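Local coordinates for CopN (PDB 4NRH), which probably acts as a gatekeeper of type III secretion that, bound to its chaperone Scc3, helps direct the secretion of translocator proteins, at residues A[249-252]-A[253-257]; A[260-263]-A[264-268]; A[80-83]-A[84-88]. One frame throughout, in Å; residues are numbered along the deposited sequence.

Contact 1: A[249-252]-A[253-257]; sequences REVR and NLIGD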
# COMPACT_ATOMS: atom_id res chain seq x y z
N ARG A 249 -28.13 4.60 -7.17
CA ARG A 249 -28.89 3.42 -6.79
C ARG A 249 -28.27 2.72 -5.58
O ARG A 249 -28.99 2.26 -4.69
CB ARG A 249 -28.98 2.43 -7.96
CG ARG A 249 -29.93 1.27 -7.71
CD ARG A 249 -29.99 0.34 -8.91
NE ARG A 249 -28.72 -0.35 -9.13
CZ ARG A 249 -28.55 -1.37 -9.96
NH1 ARG A 249 -29.58 -1.83 -10.66
NH2 ARG A 249 -27.35 -1.93 -10.09
N GLU A 250 -26.95 2.65 -5.56
CA GLU A 250 -26.22 2.02 -4.46
C GLU A 250 -26.45 2.77 -3.16
O GLU A 250 -26.63 2.16 -2.10
CB GLU A 250 -24.73 1.94 -4.78
CG GLU A 250 -23.88 1.33 -3.67
CD GLU A 250 -24.23 -0.12 -3.40
OE1 GLU A 250 -24.70 -0.81 -4.33
OE2 GLU A 250 -24.04 -0.58 -2.25
N VAL A 251 -26.43 4.10 -3.24
CA VAL A 251 -26.66 4.94 -2.07
C VAL A 251 -28.10 4.81 -1.57
O VAL A 251 -28.34 4.74 -0.36
CB VAL A 251 -26.36 6.42 -2.39
CG1 VAL A 251 -26.83 7.33 -1.26
CG2 VAL A 251 -24.87 6.61 -2.63
N ARG A 252 -29.05 4.76 -2.50
CA ARG A 252 -30.46 4.60 -2.15
C ARG A 252 -30.75 3.25 -1.49
O ARG A 252 -31.55 3.17 -0.56
CB ARG A 252 -31.35 4.78 -3.38
CG ARG A 252 -31.42 6.22 -3.86
CD ARG A 252 -32.38 6.38 -5.03
NE ARG A 252 -32.42 7.76 -5.51
CZ ARG A 252 -33.11 8.73 -4.93
NH1 ARG A 252 -33.83 8.48 -3.85
NH2 ARG A 252 -33.09 9.96 -5.44
N ASN A 253 -30.10 2.20 -1.97
CA ASN A 253 -30.21 0.89 -1.34
C ASN A 253 -29.61 0.91 0.06
O ASN A 253 -29.99 0.11 0.92
CB ASN A 253 -29.50 -0.18 -2.19
CG ASN A 253 -30.19 -0.42 -3.51
OD1 ASN A 253 -31.36 -0.07 -3.69
ND2 ASN A 253 -29.48 -1.03 -4.45
N LEU A 254 -28.68 1.83 0.28
CA LEU A 254 -27.95 1.92 1.54
C LEU A 254 -28.72 2.67 2.62
O LEU A 254 -28.80 2.21 3.76
CB LEU A 254 -26.60 2.59 1.30
CG LEU A 254 -25.62 2.68 2.47
CD1 LEU A 254 -25.29 1.29 2.98
CD2 LEU A 254 -24.36 3.42 2.07
N ILE A 255 -29.29 3.82 2.28
CA ILE A 255 -29.86 4.72 3.28
C ILE A 255 -31.32 5.10 3.01
O ILE A 255 -31.96 5.78 3.81
CB ILE A 255 -29.02 6.01 3.41
CG1 ILE A 255 -29.26 6.71 4.75
CG2 ILE A 255 -29.28 6.94 2.22
CD1 ILE A 255 -28.36 7.89 5.01
N GLY A 256 -31.86 4.64 1.89
CA GLY A 256 -33.24 4.97 1.54
C GLY A 256 -33.36 6.12 0.56
O GLY A 256 -32.39 6.50 -0.09
N ASP A 257 -34.57 6.67 0.45
CA ASP A 257 -34.88 7.62 -0.62
C ASP A 257 -34.96 9.08 -0.20
O ASP A 257 -35.24 9.95 -1.02
CB ASP A 257 -36.20 7.22 -1.28
CG ASP A 257 -36.10 5.90 -2.03
OD1 ASP A 257 -35.05 5.65 -2.64
OD2 ASP A 257 -37.08 5.13 -2.01
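Arg252 overlaps Asp257 where the chain, having left the C-terminal end of helix 244-255, turns back alongside its last turn, so that its side chain bridges the end of the helix and the loop that follows. CG beside the backbone N (chi1 -72°) and an extended run to NE carry the guanidinium out from the helix to the carboxylate. There NH1 of Arg252 lies 3.3 Å from Asp257 OD1, a salt bridge whose hydrogen bond is weak; the carboxylate oxygen sits at the guanidinium edge, and the two planes are turned 49° apart. Glu248 forms a second salt bridge with NE, so the arginine is shared between two acids. Gly256 is the first residue to leave the helix. Its positive phi is a backbone shape that glycine, with no side chain, adopts readily, while its N still bonds to Arg252 O at 2.9 Å. The buried face is apolar: Val251 CG1 lies 4.3 Å from Ile255 CG2, and both residues pack against Val265 of helix 259-272, branched chains filling the interface within the third helical domain. Glu250 instead turns to Ser232 of helix 226-237. On the exposed side, Asn253 lies alongside Arg249, pointing the same way, with amide and guanidinium planes 28° apart and Asn253 ND2 4.0 Å from Arg249 CG.

Contact 2: A[260-263]-A[264-268]; sequences DSVT and GVLNL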
# COMPACT_ATOMS: atom_id res chain seq x y z
N ASP A 260 -32.02 14.40 1.50
CA ASP A 260 -30.93 14.88 2.35
C ASP A 260 -30.04 13.72 2.79
O ASP A 260 -28.83 13.88 2.96
CB ASP A 260 -31.47 15.62 3.57
CG ASP A 260 -32.26 16.86 3.19
OD1 ASP A 260 -31.64 17.85 2.76
OD2 ASP A 260 -33.50 16.84 3.33
N SER A 261 -30.65 12.55 2.97
CA SER A 261 -29.92 11.35 3.36
C SER A 261 -29.02 10.89 2.22
O SER A 261 -27.84 10.60 2.43
CB SER A 261 -30.89 10.24 3.77
OG SER A 261 -31.65 10.62 4.90
N VAL A 262 -29.60 10.79 1.03
CA VAL A 262 -28.87 10.38 -0.16
C VAL A 262 -27.72 11.34 -0.46
O VAL A 262 -26.59 10.92 -0.70
CB VAL A 262 -29.80 10.29 -1.39
CG1 VAL A 262 -28.99 10.06 -2.66
CG2 VAL A 262 -30.82 9.19 -1.19
N THR A 263 -28.03 12.63 -0.44
CA THR A 263 -27.04 13.68 -0.64
C THR A 263 -25.90 13.58 0.38
O THR A 263 -24.72 13.71 0.02
CB THR A 263 -27.68 15.08 -0.54
OG1 THR A 263 -28.64 15.24 -1.59
CG2 THR A 263 -26.62 16.17 -0.67
N GLY A 264 -26.25 13.35 1.64
CA GLY A 264 -25.27 13.24 2.70
C GLY A 264 -24.27 12.12 2.48
O GLY A 264 -23.07 12.30 2.69
N VAL A 265 -24.77 10.97 2.05
CA VAL A 265 -23.91 9.82 1.78
C VAL A 265 -23.02 10.08 0.56
O VAL A 265 -21.84 9.74 0.57
CB VAL A 265 -24.74 8.54 1.55
CG1 VAL A 265 -23.85 7.39 1.12
CG2 VAL A 265 -25.50 8.17 2.81
N LEU A 266 -23.61 10.68 -0.47
CA LEU A 266 -22.87 11.01 -1.69
C LEU A 266 -21.72 11.96 -1.40
O LEU A 266 -20.61 11.79 -1.89
CB LEU A 266 -23.80 11.62 -2.73
CG LEU A 266 -24.75 10.66 -3.46
CD1 LEU A 266 -25.80 11.44 -4.24
CD2 LEU A 266 -23.98 9.74 -4.37
N ASN A 267 -21.99 12.98 -0.59
CA ASN A 267 -20.96 13.93 -0.17
C ASN A 267 -19.88 13.22 0.65
O ASN A 267 -18.70 13.56 0.57
CB ASN A 267 -21.57 15.07 0.64
CG ASN A 267 -22.31 16.07 -0.22
OD1 ASN A 267 -21.95 16.29 -1.38
ND2 ASN A 267 -23.34 16.69 0.34
N LEU A 268 -20.30 12.24 1.44
CA LEU A 268 -19.38 11.45 2.24
C LEU A 268 -18.47 10.61 1.35
O LEU A 268 -17.27 10.52 1.58
CB LEU A 268 -20.15 10.56 3.21
CG LEU A 268 -19.31 9.86 4.27
CD1 LEU A 268 -18.50 10.89 5.03
CD2 LEU A 268 -20.19 9.06 5.22
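Two successive turns of helix 259-272, in the third helical domain, make this contact through side chains spaced four residues apart. On the buried face Val262 and Leu266 lie side by side and point the same way. Leucine CG beside its own backbone N (chi1 -75°) leans the chain back along the helix, bringing Leu266 CD1 to 3.8 Å from Val262 CG1. Both are apolar, which suits a buried face: Val262 meets Val251 of helix 244-255, and each touches helix 284-301, through Val301 and Leu298 respectively. Gly264 comes close to the preceding turn, its N donating to Asp260 O at 2.9 Å. With no side chain, Gly264 lies close to Asp260 O without crowding it. Val265 N follows with a bond to Ser261 O at 3.1 Å. Thr263 and Asn267 form the more polar, partly exposed flank. The threonine hydroxyl turns back to Val259 O, a common way for threonine to satisfy its OG1 within a helix, and its methyl is left to meet the asparagine amide: Thr263 CG2 lies 3.5 Å from Asn267 ND2.

Contact 3: A[80-83]-A[84-88]; sequences GKLK and EALIQ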
# COMPACT_ATOMS: atom_id res chain seq x y z
N GLY A 80 29.20 -33.43 29.98
CA GLY A 80 29.29 -33.68 28.55
C GLY A 80 28.16 -34.54 28.02
O GLY A 80 27.59 -34.25 26.98
N LYS A 81 27.85 -35.60 28.76
CA LYS A 81 26.79 -36.53 28.37
C LYS A 81 25.44 -35.82 28.29
O LYS A 81 24.65 -36.07 27.38
CB LYS A 81 26.72 -37.69 29.36
CG LYS A 81 27.96 -38.59 29.35
CD LYS A 81 28.08 -39.39 28.07
CE LYS A 81 27.12 -40.56 28.05
NZ LYS A 81 27.43 -41.50 26.92
N LEU A 82 25.17 -34.95 29.26
CA LEU A 82 23.94 -34.18 29.29
C LEU A 82 23.84 -33.26 28.07
O LEU A 82 22.79 -33.17 27.43
CB LEU A 82 23.84 -33.35 30.57
CG LEU A 82 22.47 -33.16 31.24
CD1 LEU A 82 22.35 -31.76 31.83
CD2 LEU A 82 21.31 -33.45 30.29
N LYS A 83 24.94 -32.58 27.76
CA LYS A 83 24.97 -31.65 26.63
C LYS A 83 24.64 -32.35 25.32
O LYS A 83 23.91 -31.82 24.49
CB LYS A 83 26.33 -30.96 26.53
CG LYS A 83 26.44 -29.99 25.37
CD LYS A 83 27.45 -28.89 25.63
CE LYS A 83 27.50 -27.90 24.48
NZ LYS A 83 27.49 -26.49 24.95
N GLU A 84 25.19 -33.55 25.14
CA GLU A 84 24.90 -34.35 23.96
C GLU A 84 23.41 -34.69 23.90
O GLU A 84 22.79 -34.63 22.84
CB GLU A 84 25.74 -35.64 23.96
CG GLU A 84 25.45 -36.55 22.78
CD GLU A 84 26.16 -37.88 22.88
OE1 GLU A 84 26.79 -38.15 23.92
OE2 GLU A 84 26.09 -38.67 21.91
N ALA A 85 22.85 -35.06 25.05
CA ALA A 85 21.44 -35.40 25.14
C ALA A 85 20.56 -34.18 24.86
O ALA A 85 19.50 -34.30 24.24
CB ALA A 85 21.12 -35.98 26.51
N LEU A 86 21.00 -33.02 25.32
CA LEU A 86 20.25 -31.78 25.11
C LEU A 86 20.24 -31.36 23.64
O LEU A 86 19.22 -30.90 23.12
CB LEU A 86 20.83 -30.65 25.97
CG LEU A 86 20.52 -30.73 27.46
CD1 LEU A 86 21.46 -29.85 28.25
CD2 LEU A 86 19.08 -30.33 27.72
N ILE A 87 21.38 -31.52 22.97
CA ILE A 87 21.49 -31.19 21.55
C ILE A 87 20.55 -32.06 20.73
O ILE A 87 19.84 -31.56 19.84
CB ILE A 87 22.94 -31.36 21.04
CG1 ILE A 87 23.86 -30.32 21.69
CG2 ILE A 87 22.99 -31.23 19.52
CD1 ILE A 87 25.33 -30.60 21.47
N GLN A 88 20.53 -33.35 21.02
CA GLN A 88 19.62 -34.28 20.36
C GLN A 88 18.17 -33.91 20.65
O GLN A 88 17.33 -33.90 19.75
CB GLN A 88 19.88 -35.72 20.80
CG GLN A 88 21.19 -36.31 20.31
CD GLN A 88 21.57 -37.58 21.04
OE1 GLN A 88 22.72 -37.75 21.46
NE2 GLN A 88 20.61 -38.48 21.20
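Glu84 opens the second segment in the first turns of helix 80-97, its N bonded to Gly80 O at 3.1 Å. Its side chain is extended, with CG opposite the backbone N across the CA-CB bond (chi1 178°), and its carboxylate stays near Lys81 without pairing: OE1 of Glu84 is 4.5 Å from Lys81 NZ, beyond salt-bridge range. Both residues are exposed, where long charged chains are readily accommodated. Ala85 is next and faces inward. Its methyl lies 3.4 Å from Leu82 O, and this small residue suits the close approach of helix 47-57, where Pro47 and Ile50 touch it. Leu86 carries the apolar part of the contact. Its side chain leans back over the preceding turn and meets Leu82 at a slant, with Leu86 CG 4.0 Å from Leu82 CD2. The backbones beneath them are joined by a bond from Leu86 N to Leu82 O of 2.8 Å. Leu86 also packs on Leu71 and Val72 of helix 61-74, and Leu82 on Ile41, so the pair belongs to the interior of the HrpJ-like domain. Ile87 comes next, bent back by CG1 lying beside its own N (chi1 -67°); CD1 thereby comes 4.1 Å from Lys83 CG, against the aliphatic stem of the lysine. The lysine is suited to this border because its stem is aliphatic while its end is charged: NZ bonds to Val72 O in helix 61-74. The chemistry thus divides the helix by face: apolar contacts join Leu82, Ala85 and Leu86 to the domain interior, Lys83 and the exposed Ile87, which rests on Val72, tie the border to helix 61-74, and Lys81 and Glu84 probably add only a modest electrostatic attraction on the exposed side.

How the contacts relate
Contacts 1 and 2 are neighbours in space and sequence: their centres are about 10 Å apart, and helices 244-255 and 259-272 follow each other in the chain. They meet directly, with Ile255 CD1 3.6 Å from Val265 CG2 and Gly256 O 3.3 Å from Val262 CG2, so the glycine just after the end of one helix packs, through its carbonyl oxygen, on the first turn of the next. Contact 3 stands apart, in the HrpJ-like domain on the opposite side of the chain's centre; its centre is about 71 Å from that of either other contact, and its nearest atoms are about 57 Å from contact 1. The sodium site of Ala23, Asn26 and Ile29 includes no residue of the three contacts.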